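Local coordinates for mutual gliding-motility protein MglA (Myxococcus xanthus, PDB 5YMX), which is a small P-loop protein of the ADP-ribosylation factor family, named for a part in gliding motility, and holds guanosine-5'-diphosphate, at residues A[49-54]-A[83-88]; A[53-58]-A[76-81]; A[70-75]-A[186-191]; A[98-103]-A[135-140]. All blocks are in the same frame, centred on the assembly; numbering follows the deposited sequence. Where two conformers were deposited one is given.

Contact 1 (A[49-54]-A[83-88]); sequences TETDRT and VFYDAS
Asp52 reaches from the turn between strands 45-48 and 53-59 to the N-terminal approach of helix 86-92, the region that in Ras-like small G proteins corresponds to switch II. The contact is an example of one carboxylate serving two successive loop amides. With CG anti to its own carbonyl carbon (chi1 -68°), the side chain leans across the gap. CB comes first, lying 3.3 Å from Ser88 OG in the conformer given, Ser88 being modelled in two. Beyond CG the two oxygens part company. OD1 takes the backbone N-H of Phe84 on its syn lone pair (OD1 to N 2.7 Å, N-H...O angle 163°), and it also lies 3.2 Å from Phe84 CD2, at the edge of that ring. OD2 accepts from Tyr85 N at 2.9 Å on its syn side, somewhat out of the carboxylate plane, and, in that same conformer, from Ser88 OG on its anti lone pair. Sharing by consecutive amides probably steadies the negative charge. Alongside, Thr51 sets CB 3.7 Å from Phe84 CD2. The ST turn just before Asp52 is closed by Thr49 OG1, which accepts from Thr51 N at 3.0 Å; the same hydroxyl donates to Asp52 O, in the carbonyl plane.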
# COMPACT_ATOMS: atom_id res chain seq x y z
N THR A 49 1.46 11.21 -17.01
CA THR A 49 2.46 11.88 -17.81
C THR A 49 2.34 11.29 -19.21
O THR A 49 1.36 10.62 -19.54
CB THR A 49 3.86 11.66 -17.22
OG1 THR A 49 4.25 10.29 -17.39
CG2 THR A 49 3.89 12.01 -15.74
N GLU A 50 3.35 11.52 -20.04
CA GLU A 50 3.37 10.87 -21.34
C GLU A 50 3.55 9.36 -21.22
O GLU A 50 3.27 8.63 -22.18
CB GLU A 50 4.46 11.48 -22.22
CG GLU A 50 4.24 12.96 -22.52
CD GLU A 50 5.46 13.62 -23.16
OE1 GLU A 50 6.48 12.93 -23.34
OE2 GLU A 50 5.39 14.82 -23.48
N THR A 51 3.99 8.87 -20.06
CA THR A 51 4.22 7.44 -19.87
C THR A 51 3.58 6.96 -18.57
O THR A 51 2.48 6.40 -18.57
CB THR A 51 5.72 7.15 -19.84
OG1 THR A 51 6.35 7.91 -18.81
CG2 THR A 51 6.37 7.49 -21.18
N ASP A 52 4.26 7.19 -17.45
CA ASP A 52 3.81 6.62 -16.19
C ASP A 52 2.70 7.45 -15.56
O ASP A 52 2.47 8.62 -15.88
CB ASP A 52 4.99 6.44 -15.22
CG ASP A 52 5.96 5.36 -15.68
OD1 ASP A 52 5.56 4.49 -16.48
OD2 ASP A 52 7.12 5.37 -15.24
N ARG A 53 1.98 6.80 -14.66
CA ARG A 53 0.81 7.37 -14.04
C ARG A 53 0.86 7.08 -12.55
O ARG A 53 1.55 6.17 -12.10
CB ARG A 53 -0.47 6.70 -14.57
CG ARG A 53 -0.73 6.91 -16.05
CD ARG A 53 -1.77 5.91 -16.55
NE ARG A 53 -1.26 4.55 -16.40
CZ ARG A 53 -1.91 3.46 -16.80
NH1 ARG A 53 -3.11 3.56 -17.36
NH2 ARG A 53 -1.37 2.26 -16.62
N THR A 54 0.11 7.87 -11.81
CA THR A 54 -0.12 7.65 -10.39
C THR A 54 -1.63 7.63 -10.15
O THR A 54 -2.36 8.41 -10.78
CB THR A 54 0.51 8.79 -9.57
OG1 THR A 54 1.90 8.89 -9.89
CG2 THR A 54 0.37 8.53 -8.09
N VAL A 83 5.29 0.05 -16.04
CA VAL A 83 6.11 1.16 -15.60
C VAL A 83 7.25 1.35 -16.58
O VAL A 83 7.94 0.38 -16.94
CB VAL A 83 6.63 0.93 -14.17
CG1 VAL A 83 7.58 2.06 -13.77
CG2 VAL A 83 5.46 0.81 -13.19
N PHE A 84 7.46 2.59 -17.01
CA PHE A 84 8.51 2.92 -17.96
C PHE A 84 9.75 3.52 -17.31
O PHE A 84 10.86 3.32 -17.82
CB PHE A 84 7.95 3.83 -19.05
CG PHE A 84 6.81 3.21 -19.80
CD1 PHE A 84 7.07 2.29 -20.80
CD2 PHE A 84 5.48 3.48 -19.48
CE1 PHE A 84 6.04 1.69 -21.49
CE2 PHE A 84 4.45 2.87 -20.17
CZ PHE A 84 4.73 1.97 -21.18
N TYR A 85 9.61 4.21 -16.18
CA TYR A 85 10.72 4.82 -15.46
C TYR A 85 10.76 4.29 -14.04
O TYR A 85 9.78 4.43 -13.30
CB TYR A 85 10.57 6.35 -15.43
CG TYR A 85 10.77 7.03 -16.76
CD1 TYR A 85 9.71 7.22 -17.64
CD2 TYR A 85 12.03 7.48 -17.15
CE1 TYR A 85 9.89 7.84 -18.86
CE2 TYR A 85 12.22 8.11 -18.37
CZ TYR A 85 11.15 8.28 -19.22
OH TYR A 85 11.33 8.90 -20.43
N ASP A 86 11.91 3.72 -13.64
CA ASP A 86 12.09 3.33 -12.24
C ASP A 86 11.89 4.51 -11.30
O ASP A 86 11.42 4.34 -10.17
CB ASP A 86 13.48 2.69 -12.04
CG ASP A 86 13.72 2.21 -10.61
OD1 ASP A 86 12.86 1.51 -10.04
OD2 ASP A 86 14.81 2.50 -10.06
N ALA A 87 12.22 5.72 -11.77
CA ALA A 87 12.03 6.92 -10.96
C ALA A 87 10.59 7.05 -10.48
O ALA A 87 10.34 7.61 -9.41
CB ALA A 87 12.45 8.17 -11.74
N SER A 88 9.63 6.55 -11.26
CA SER A 88 8.23 6.63 -10.85
C SER A 88 7.97 5.82 -9.59
O SER A 88 7.20 6.24 -8.72
CB SER A 88 7.33 6.16 -11.98
OG SER A 88 7.52 6.95 -13.12

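Contact 2 (A[53-58]-A[76-81]); sequences RTLFFD and LYTVPG. With GDP (guanosine-5'-diphosphate), chain C.
Phe56 and Tyr77 stand side by side, pointing the same way from neighbouring strands, with ring planes only 1° apart. The rings are slid so far along each other that they hardly overlap, and their centroids are 4.6 Å apart. What sits over the middle of the Tyr77 ring is instead the CB of Phe56, a CH-pi contact at 3.5 Å from the centroid, while Tyr77 CE2 comes over the rim of the Phe56 face. A chi1 of 63°, which puts CG of Phe56 between its backbone N and carbonyl carbon, brings the ring to this offset. Lys14 adds a cation-pi partner to Tyr77. Through the sheet, Phe57 and Leu76 likewise run alongside each other, with Phe57 CZ 3.8 Å from Leu76 CD1, and both reach Ile32 of helix 25-34.

The backbone beneath is the antiparallel hairpin of strands 53-59 and 71-78, which in Arf-like proteins joins the two switch regions. Leu55 pairs with Thr78 through two hydrogen bonds, Leu55 N to Thr78 O being 2.9 Å, and Phe57 with Leu76 through two more; Phe56 and Tyr77 form the non-hydrogen-bonded pair between them.

Past Thr78 the chain turns toward the nucleotide. Arg53, bent at chi3, lays one guanidinium face over Pro80 CG, and its NH2 makes a weak bond of 3.3 Å to Pro80 O. A water within reach of both Arg53 N and Pro80 O may link them. Arg53 O, buried without a conventional partner, meets Val79 CG1 at 3.4 Å. Gly81 N donates to O2B of guanosine-5'-diphosphate at 2.8 Å.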
# COMPACT_ATOMS: atom_id res chain seq x y z
N ARG A 53 1.98 6.80 -14.66
CA ARG A 53 0.81 7.37 -14.04
C ARG A 53 0.86 7.08 -12.55
O ARG A 53 1.55 6.17 -12.10
CB ARG A 53 -0.47 6.70 -14.57
CG ARG A 53 -0.73 6.91 -16.05
CD ARG A 53 -1.77 5.91 -16.55
NE ARG A 53 -1.26 4.55 -16.40
CZ ARG A 53 -1.91 3.46 -16.80
NH1 ARG A 53 -3.11 3.56 -17.36
NH2 ARG A 53 -1.37 2.26 -16.62
N THR A 54 0.11 7.87 -11.81
CA THR A 54 -0.12 7.65 -10.39
C THR A 54 -1.63 7.63 -10.15
O THR A 54 -2.36 8.41 -10.78
CB THR A 54 0.51 8.79 -9.57
OG1 THR A 54 1.90 8.89 -9.89
CG2 THR A 54 0.37 8.53 -8.09
N LEU A 55 -2.08 6.78 -9.26
CA LEU A 55 -3.49 6.66 -8.92
C LEU A 55 -3.58 6.75 -7.41
O LEU A 55 -2.86 6.03 -6.71
CB LEU A 55 -4.04 5.33 -9.42
CG LEU A 55 -5.50 5.04 -9.13
CD1 LEU A 55 -6.38 6.00 -9.93
CD2 LEU A 55 -5.80 3.59 -9.48
N PHE A 56 -4.47 7.60 -6.90
CA PHE A 56 -4.54 7.77 -5.46
C PHE A 56 -5.88 8.36 -5.04
O PHE A 56 -6.60 8.95 -5.84
CB PHE A 56 -3.37 8.58 -4.89
CG PHE A 56 -3.31 10.00 -5.37
CD1 PHE A 56 -2.76 10.32 -6.60
CD2 PHE A 56 -3.80 11.03 -4.58
CE1 PHE A 56 -2.68 11.65 -7.03
CE2 PHE A 56 -3.72 12.36 -5.01
CZ PHE A 56 -3.16 12.66 -6.23
N PHE A 57 -6.18 8.20 -3.76
CA PHE A 57 -7.29 8.90 -3.13
C PHE A 57 -7.09 8.90 -1.63
O PHE A 57 -6.24 8.18 -1.09
CB PHE A 57 -8.65 8.29 -3.50
CG PHE A 57 -8.90 6.93 -2.91
CD1 PHE A 57 -8.41 5.78 -3.53
CD2 PHE A 57 -9.66 6.78 -1.75
CE1 PHE A 57 -8.67 4.51 -2.99
CE2 PHE A 57 -9.93 5.53 -1.23
CZ PHE A 57 -9.44 4.39 -1.85
N ASP A 58 -7.90 9.70 -0.94
CA ASP A 58 -7.85 9.72 0.51
C ASP A 58 -9.25 9.58 1.09
O ASP A 58 -10.26 9.85 0.44
CB ASP A 58 -7.12 10.97 1.06
CG ASP A 58 -7.87 12.26 0.79
OD1 ASP A 58 -8.89 12.52 1.47
OD2 ASP A 58 -7.42 13.03 -0.08
N LEU A 76 -4.27 6.34 -0.17
CA LEU A 76 -3.81 5.14 -0.86
C LEU A 76 -3.22 5.54 -2.20
O LEU A 76 -3.86 6.27 -2.97
CB LEU A 76 -4.94 4.13 -1.06
CG LEU A 76 -5.80 3.75 0.15
CD1 LEU A 76 -6.60 2.50 -0.18
CD2 LEU A 76 -4.99 3.55 1.42
N TYR A 77 -2.00 5.06 -2.49
CA TYR A 77 -1.26 5.45 -3.68
C TYR A 77 -0.73 4.23 -4.41
O TYR A 77 -0.28 3.27 -3.78
CB TYR A 77 -0.01 6.28 -3.30
CG TYR A 77 -0.27 7.75 -3.09
CD1 TYR A 77 -0.87 8.22 -1.93
CD2 TYR A 77 0.09 8.67 -4.06
CE1 TYR A 77 -1.10 9.58 -1.74
CE2 TYR A 77 -0.15 10.03 -3.89
CZ TYR A 77 -0.75 10.47 -2.73
OH TYR A 77 -0.98 11.82 -2.58
N THR A 78 -0.72 4.30 -5.74
CA THR A 78 -0.05 3.27 -6.52
C THR A 78 0.39 3.84 -7.86
O THR A 78 -0.15 4.84 -8.33
CB THR A 78 -0.96 2.04 -6.71
OG1 THR A 78 -0.16 0.90 -7.07
CG2 THR A 78 -2.01 2.25 -7.81
N VAL A 79 1.37 3.17 -8.46
CA VAL A 79 1.77 3.42 -9.85
C VAL A 79 1.24 2.24 -10.65
O VAL A 79 1.82 1.15 -10.59
CB VAL A 79 3.30 3.52 -9.99
CG1 VAL A 79 3.69 3.65 -11.46
CG2 VAL A 79 3.83 4.69 -9.20
N PRO A 80 0.13 2.40 -11.36
CA PRO A 80 -0.51 1.24 -12.00
C PRO A 80 0.07 0.96 -13.38
O PRO A 80 0.64 1.83 -14.04
CB PRO A 80 -1.97 1.71 -12.12
CG PRO A 80 -1.84 3.17 -12.36
CD PRO A 80 -0.67 3.63 -11.51
N GLY A 81 -0.12 -0.28 -13.80
CA GLY A 81 0.18 -0.67 -15.17
C GLY A 81 1.66 -0.87 -15.41
O GLY A 81 2.48 -0.98 -14.50
PB GDP C . -2.11 -2.93 -11.74
O1B GDP C . -2.87 -1.72 -11.26
O2B GDP C . -1.27 -2.65 -12.96
O3B GDP C . -1.33 -3.62 -10.66
O3A GDP C . -3.18 -4.06 -12.22
PA GDP C . -4.79 -3.99 -12.37
O1A GDP C . -5.14 -2.99 -13.43
O2A GDP C . -5.46 -3.84 -11.04
O5' GDP C . -5.11 -5.47 -12.89
C5' GDP C . -4.61 -5.93 -14.15
C4' GDP C . -5.58 -6.97 -14.72
O4' GDP C . -5.65 -8.11 -13.85
C3' GDP C . -7.00 -6.46 -14.86
O3' GDP C . -7.56 -7.05 -16.05
C2' GDP C . -7.70 -7.02 -13.64
O2' GDP C . -9.10 -7.20 -13.84
C1' GDP C . -7.00 -8.35 -13.48
N9 GDP C . -7.03 -8.83 -12.09
C8 GDP C . -6.67 -8.12 -10.99
N7 GDP C . -6.82 -8.89 -9.88
C5 GDP C . -7.23 -10.11 -10.30
C6 GDP C . -7.57 -11.38 -9.65
O6 GDP C . -7.49 -11.52 -8.42
N1 GDP C . -7.97 -12.39 -10.44
C2 GDP C . -8.07 -12.30 -11.78
N2 GDP C . -8.48 -13.39 -12.47
N3 GDP C . -7.78 -11.16 -12.45
C4 GDP C . -7.37 -10.07 -11.75
O HOH W 1 2.65 3.64 -14.85

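Contact 3 (A[70-75]-A[186-191])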
# COMPACT_ATOMS: atom_id res chain seq x y z
N PHE A 70 -6.50 13.83 17.44
CA PHE A 70 -6.37 13.89 16.00
C PHE A 70 -7.10 12.72 15.35
O PHE A 70 -7.07 11.60 15.87
CB PHE A 70 -4.90 13.81 15.59
CG PHE A 70 -4.16 15.10 15.71
CD1 PHE A 70 -3.87 15.64 16.95
CD2 PHE A 70 -3.75 15.79 14.57
CE1 PHE A 70 -3.17 16.83 17.06
CE2 PHE A 70 -3.06 16.98 14.67
CZ PHE A 70 -2.77 17.50 15.91
N LYS A 71 -7.73 12.99 14.22
CA LYS A 71 -8.30 11.93 13.39
C LYS A 71 -7.25 11.49 12.37
O LYS A 71 -6.32 12.23 12.05
CB LYS A 71 -9.55 12.44 12.67
CG LYS A 71 -10.70 12.77 13.61
CD LYS A 71 -11.95 13.15 12.83
CE LYS A 71 -13.06 13.64 13.75
NZ LYS A 71 -13.49 12.61 14.75
N THR A 72 -7.39 10.26 11.88
CA THR A 72 -6.44 9.71 10.92
C THR A 72 -7.10 9.61 9.55
O THR A 72 -8.14 8.96 9.40
CB THR A 72 -5.88 8.36 11.37
OG1 THR A 72 -5.23 8.49 12.63
CG2 THR A 72 -4.87 7.84 10.34
N ARG A 73 -6.48 10.25 8.56
CA ARG A 73 -6.91 10.21 7.17
C ARG A 73 -5.92 9.34 6.40
O ARG A 73 -4.71 9.56 6.49
CB ARG A 73 -6.91 11.62 6.57
CG ARG A 73 -7.36 11.67 5.11
CD ARG A 73 -7.47 13.10 4.59
NE ARG A 73 -8.50 13.86 5.29
CZ ARG A 73 -9.80 13.77 5.02
NH1 ARG A 73 -10.22 12.97 4.05
NH2 ARG A 73 -10.68 14.48 5.71
N PHE A 74 -6.43 8.36 5.66
CA PHE A 74 -5.59 7.44 4.91
C PHE A 74 -5.56 7.84 3.44
O PHE A 74 -6.60 8.16 2.86
CB PHE A 74 -6.08 5.99 5.07
CG PHE A 74 -5.78 5.43 6.42
CD1 PHE A 74 -4.52 4.91 6.70
CD2 PHE A 74 -6.73 5.46 7.43
CE1 PHE A 74 -4.22 4.42 7.95
CE2 PHE A 74 -6.43 4.96 8.68
CZ PHE A 74 -5.18 4.43 8.94
N HIS A 75 -4.37 7.82 2.86
CA HIS A 75 -4.17 8.14 1.45
C HIS A 75 -3.57 6.90 0.81
O HIS A 75 -2.49 6.47 1.21
CB HIS A 75 -3.17 9.29 1.30
CG HIS A 75 -3.59 10.57 1.96
ND1 HIS A 75 -3.79 11.73 1.25
CD2 HIS A 75 -3.79 10.88 3.26
CE1 HIS A 75 -4.12 12.70 2.09
NE2 HIS A 75 -4.14 12.20 3.31
N LEU A 186 -1.25 -1.72 11.64
CA LEU A 186 0.18 -1.56 11.93
C LEU A 186 0.56 -0.09 11.98
O LEU A 186 1.30 0.34 12.87
CB LEU A 186 1.03 -2.31 10.90
CG LEU A 186 0.97 -3.84 10.93
CD1 LEU A 186 1.70 -4.42 9.74
CD2 LEU A 186 1.54 -4.39 12.24
N VAL A 187 0.07 0.70 11.02
CA VAL A 187 0.35 2.14 11.01
C VAL A 187 -0.22 2.80 12.26
O VAL A 187 0.44 3.60 12.93
CB VAL A 187 -0.22 2.79 9.73
CG1 VAL A 187 -0.14 4.31 9.82
CG2 VAL A 187 0.52 2.29 8.51
N LEU A 188 -1.48 2.47 12.60
CA LEU A 188 -2.11 3.10 13.76
C LEU A 188 -1.40 2.73 15.05
O LEU A 188 -1.23 3.58 15.93
CB LEU A 188 -3.59 2.72 13.83
CG LEU A 188 -4.51 3.29 12.75
CD1 LEU A 188 -5.84 2.54 12.72
CD2 LEU A 188 -4.74 4.78 12.95
N THR A 189 -0.96 1.48 15.18
CA THR A 189 -0.24 1.07 16.38
C THR A 189 1.05 1.87 16.53
O THR A 189 1.39 2.32 17.63
CB THR A 189 0.07 -0.42 16.30
OG1 THR A 189 -1.16 -1.16 16.36
CG2 THR A 189 0.98 -0.86 17.46
N GLU A 190 1.77 2.08 15.43
CA GLU A 190 2.97 2.90 15.45
C GLU A 190 2.64 4.32 15.89
O GLU A 190 3.36 4.92 16.70
CB GLU A 190 3.60 2.91 14.06
CG GLU A 190 4.96 3.58 13.99
CD GLU A 190 6.09 2.62 14.25
OE1 GLU A 190 7.26 3.01 14.05
OE2 GLU A 190 5.82 1.46 14.64
N LEU A 191 1.55 4.88 15.37
CA LEU A 191 1.16 6.24 15.74
C LEU A 191 0.85 6.34 17.23
O LEU A 191 1.28 7.28 17.91
CB LEU A 191 -0.05 6.68 14.92
CG LEU A 191 0.18 6.94 13.43
CD1 LEU A 191 -1.15 7.18 12.73
CD2 LEU A 191 1.09 8.14 13.28
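A chi1 of -73° at Phe74 and of -69° at Leu188 sets each CG anti to its own carbonyl carbon, and the two side chains then converge at an angle from strand 71-78 and helix 176-193. Phe74 contributes the far end of its ring: CZ lies 4.0 Å from Leu188 CG, which meets the ring at its edge, near its plane. The CD2 branch of the same leucine continues past the ring to Thr72, coming 4.0 Å from CG2 and 3.8 Å from OG1. Thr72 in turn packs its CG2 methyl over one face of the Phe74 ring, toward the rim, so the aromatic group is bordered by its own strand and by the helix. Val187 CG1 stands 4.5 Å from Phe74 CE1, and Leu191 CD1 is 4.3 Å from Thr72 OG1, both marginal contacts.

The axes stay 11.3 Å apart at their nearest, and the side chains alone span that distance; here the C-terminal helix of the small G-protein fold packs against one face of the central sheet. Part of the space beside this contact is taken by Cys13 of strand 10-18, which touches Thr72, Val187 and Leu191 alike.

No hydrogen bond or ion pair crosses between the two segments, and the hydroxyl of Thr72 is buried with no partner in the model. Cohesion here therefore rests on shape and on the exclusion of water, with no directional bond between these two segments; enclosing the Thr72 OG1 dipole among leucine methyls probably carries a modest polar cost.

Contact 4 (A[98-103]-A[135-140]); sequences GVVFVA and PYVIQY
Phe101 and Ile138 lie side by side on adjacent parallel strands of a beta-alpha-beta unit (strand 98-104, helix 110-126, strand 136-141) at the heart of the P-loop fold, and the two sides of this sheet are filled differently. The dense side carries Val99, Phe101, Ala103, Tyr136, Ile138 and Tyr140. There Phe101 CD2 approaches Ile138 CD1 at 3.8 Å, while Phe101 CB meets the edge of the Tyr136 ring in its plane, 3.7 Å from CE1. Swung to that place by a CG anti to the backbone N (chi1 167°), the Tyr136 ring reaches forward along the neighbouring strand, past its partner Val99 to Phe101. Helix 110-126 closes over Phe101 and Tyr136, and helix 151-158 over Ala103 and Ile138.

Contacts between the strands are sparser on the side of Val100, Val102, Val137 and Gln139. Val100 CG2 and Val137 CG2 touch at 3.8 Å, and the extended Gln139 runs beside Val102, with OE1 3.5 Å from CG1. Its amide is buried yet provided for, OE1 bonding to Asn28 and NE2 to Thr179 of helix 176-193. Partial exposure begins at Pro135, where the strand pair starts.

Five backbone bonds tie the strands in regular register. The bonds are straighter at the Gln139 end: Gln139 N to Phe101 O is 2.8 Å and nearly straight at 175°, as is Ala103 N to Gln139 O, whereas at the Pro135 end Val99 N lies 2.9 Å from Pro135 O and approaches it tilted 27° from the carbonyl plane.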
# COMPACT_ATOMS: atom_id res chain seq x y z
N GLY A 98 3.08 3.08 5.16
CA GLY A 98 2.89 1.64 5.13
C GLY A 98 2.88 1.17 3.70
O GLY A 98 2.52 1.93 2.79
N VAL A 99 3.26 -0.09 3.50
CA VAL A 99 3.32 -0.67 2.16
C VAL A 99 2.48 -1.94 2.10
O VAL A 99 2.54 -2.78 3.01
CB VAL A 99 4.77 -1.00 1.76
CG1 VAL A 99 4.80 -1.73 0.42
CG2 VAL A 99 5.60 0.26 1.71
N VAL A 100 1.72 -2.08 1.02
CA VAL A 100 1.09 -3.35 0.65
C VAL A 100 1.80 -3.82 -0.60
O VAL A 100 1.76 -3.13 -1.62
CB VAL A 100 -0.41 -3.20 0.37
CG1 VAL A 100 -0.98 -4.52 -0.14
CG2 VAL A 100 -1.15 -2.71 1.61
N PHE A 101 2.48 -4.97 -0.52
CA PHE A 101 3.03 -5.58 -1.72
C PHE A 101 1.99 -6.53 -2.28
O PHE A 101 1.57 -7.48 -1.60
CB PHE A 101 4.35 -6.32 -1.46
CG PHE A 101 4.98 -6.83 -2.73
CD1 PHE A 101 5.79 -6.01 -3.50
CD2 PHE A 101 4.73 -8.12 -3.20
CE1 PHE A 101 6.37 -6.47 -4.68
CE2 PHE A 101 5.29 -8.57 -4.39
CZ PHE A 101 6.12 -7.76 -5.12
N VAL A 102 1.54 -6.27 -3.51
CA VAL A 102 0.56 -7.11 -4.19
C VAL A 102 1.32 -8.02 -5.14
O VAL A 102 1.95 -7.55 -6.08
CB VAL A 102 -0.50 -6.28 -4.92
CG1 VAL A 102 -1.50 -7.21 -5.62
CG2 VAL A 102 -1.20 -5.30 -3.95
N ALA A 103 1.30 -9.33 -4.86
CA ALA A 103 1.94 -10.31 -5.71
C ALA A 103 0.91 -10.93 -6.65
O ALA A 103 -0.21 -11.27 -6.25
CB ALA A 103 2.56 -11.42 -4.86
N PRO A 135 5.51 -0.45 8.58
CA PRO A 135 4.33 -1.28 8.36
C PRO A 135 4.29 -1.84 6.95
O PRO A 135 4.41 -1.11 5.96
CB PRO A 135 3.18 -0.30 8.62
CG PRO A 135 3.75 0.62 9.69
CD PRO A 135 5.17 0.82 9.25
N TYR A 136 4.13 -3.16 6.85
CA TYR A 136 4.28 -3.86 5.58
C TYR A 136 3.47 -5.15 5.65
O TYR A 136 3.62 -5.93 6.60
CB TYR A 136 5.78 -4.15 5.34
CG TYR A 136 6.06 -5.13 4.22
CD1 TYR A 136 5.33 -5.09 3.03
CD2 TYR A 136 7.04 -6.11 4.36
CE1 TYR A 136 5.58 -6.00 2.02
CE2 TYR A 136 7.29 -7.03 3.36
CZ TYR A 136 6.55 -6.96 2.19
OH TYR A 136 6.78 -7.86 1.18
N VAL A 137 2.59 -5.33 4.67
CA VAL A 137 1.84 -6.57 4.52
C VAL A 137 1.93 -7.00 3.07
O VAL A 137 2.16 -6.18 2.17
CB VAL A 137 0.36 -6.43 4.94
CG1 VAL A 137 0.22 -5.85 6.34
CG2 VAL A 137 -0.42 -5.58 3.97
N ILE A 138 1.74 -8.29 2.83
CA ILE A 138 1.82 -8.85 1.49
C ILE A 138 0.49 -9.50 1.13
O ILE A 138 -0.12 -10.20 1.94
CB ILE A 138 3.03 -9.81 1.32
CG1 ILE A 138 3.21 -10.23 -0.14
CG2 ILE A 138 2.94 -11.05 2.22
CD1 ILE A 138 4.61 -10.76 -0.44
N GLN A 139 0.04 -9.24 -0.10
CA GLN A 139 -1.18 -9.83 -0.62
C GLN A 139 -0.83 -10.76 -1.76
O GLN A 139 -0.14 -10.36 -2.70
CB GLN A 139 -2.10 -8.72 -1.13
CG GLN A 139 -3.42 -9.26 -1.70
CD GLN A 139 -4.26 -8.16 -2.31
OE1 GLN A 139 -4.25 -7.98 -3.52
NE2 GLN A 139 -4.98 -7.42 -1.46
N TYR A 140 -1.30 -12.01 -1.68
CA TYR A 140 -1.16 -12.96 -2.78
C TYR A 140 -2.46 -12.88 -3.56
O TYR A 140 -3.48 -13.44 -3.15
CB TYR A 140 -0.93 -14.38 -2.27
CG TYR A 140 0.26 -14.52 -1.34
CD1 TYR A 140 1.43 -13.79 -1.55
CD2 TYR A 140 0.21 -15.38 -0.27
CE1 TYR A 140 2.51 -13.93 -0.69
CE2 TYR A 140 1.28 -15.54 0.58
CZ TYR A 140 2.43 -14.82 0.36
OH TYR A 140 3.50 -14.96 1.21

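Contacts 2, 3 and 4 are buried, whereas contact 1 lies at the surface; all four reach one central sheet. Chemistry follows position. Contact 1, joining a loop to another loop and the start of helix 86-92, depends on charge and backbone amides; contacts 2 and 4 are strand pairings, antiparallel and parallel respectively; contact 3, helix on sheet, is apolar. Strand 53-59 serves contacts 1 and 2, which share Arg53 and Thr54, and strand 71-78 serves contacts 2 and 3, where Asp58 of one forms a salt bridge with Arg73 of the other. Contacts 3 and 4 meet where Leu186 and Val187 pack on Pro135. Of the four, contact 2 alone bonds directly to guanosine-5'-diphosphate.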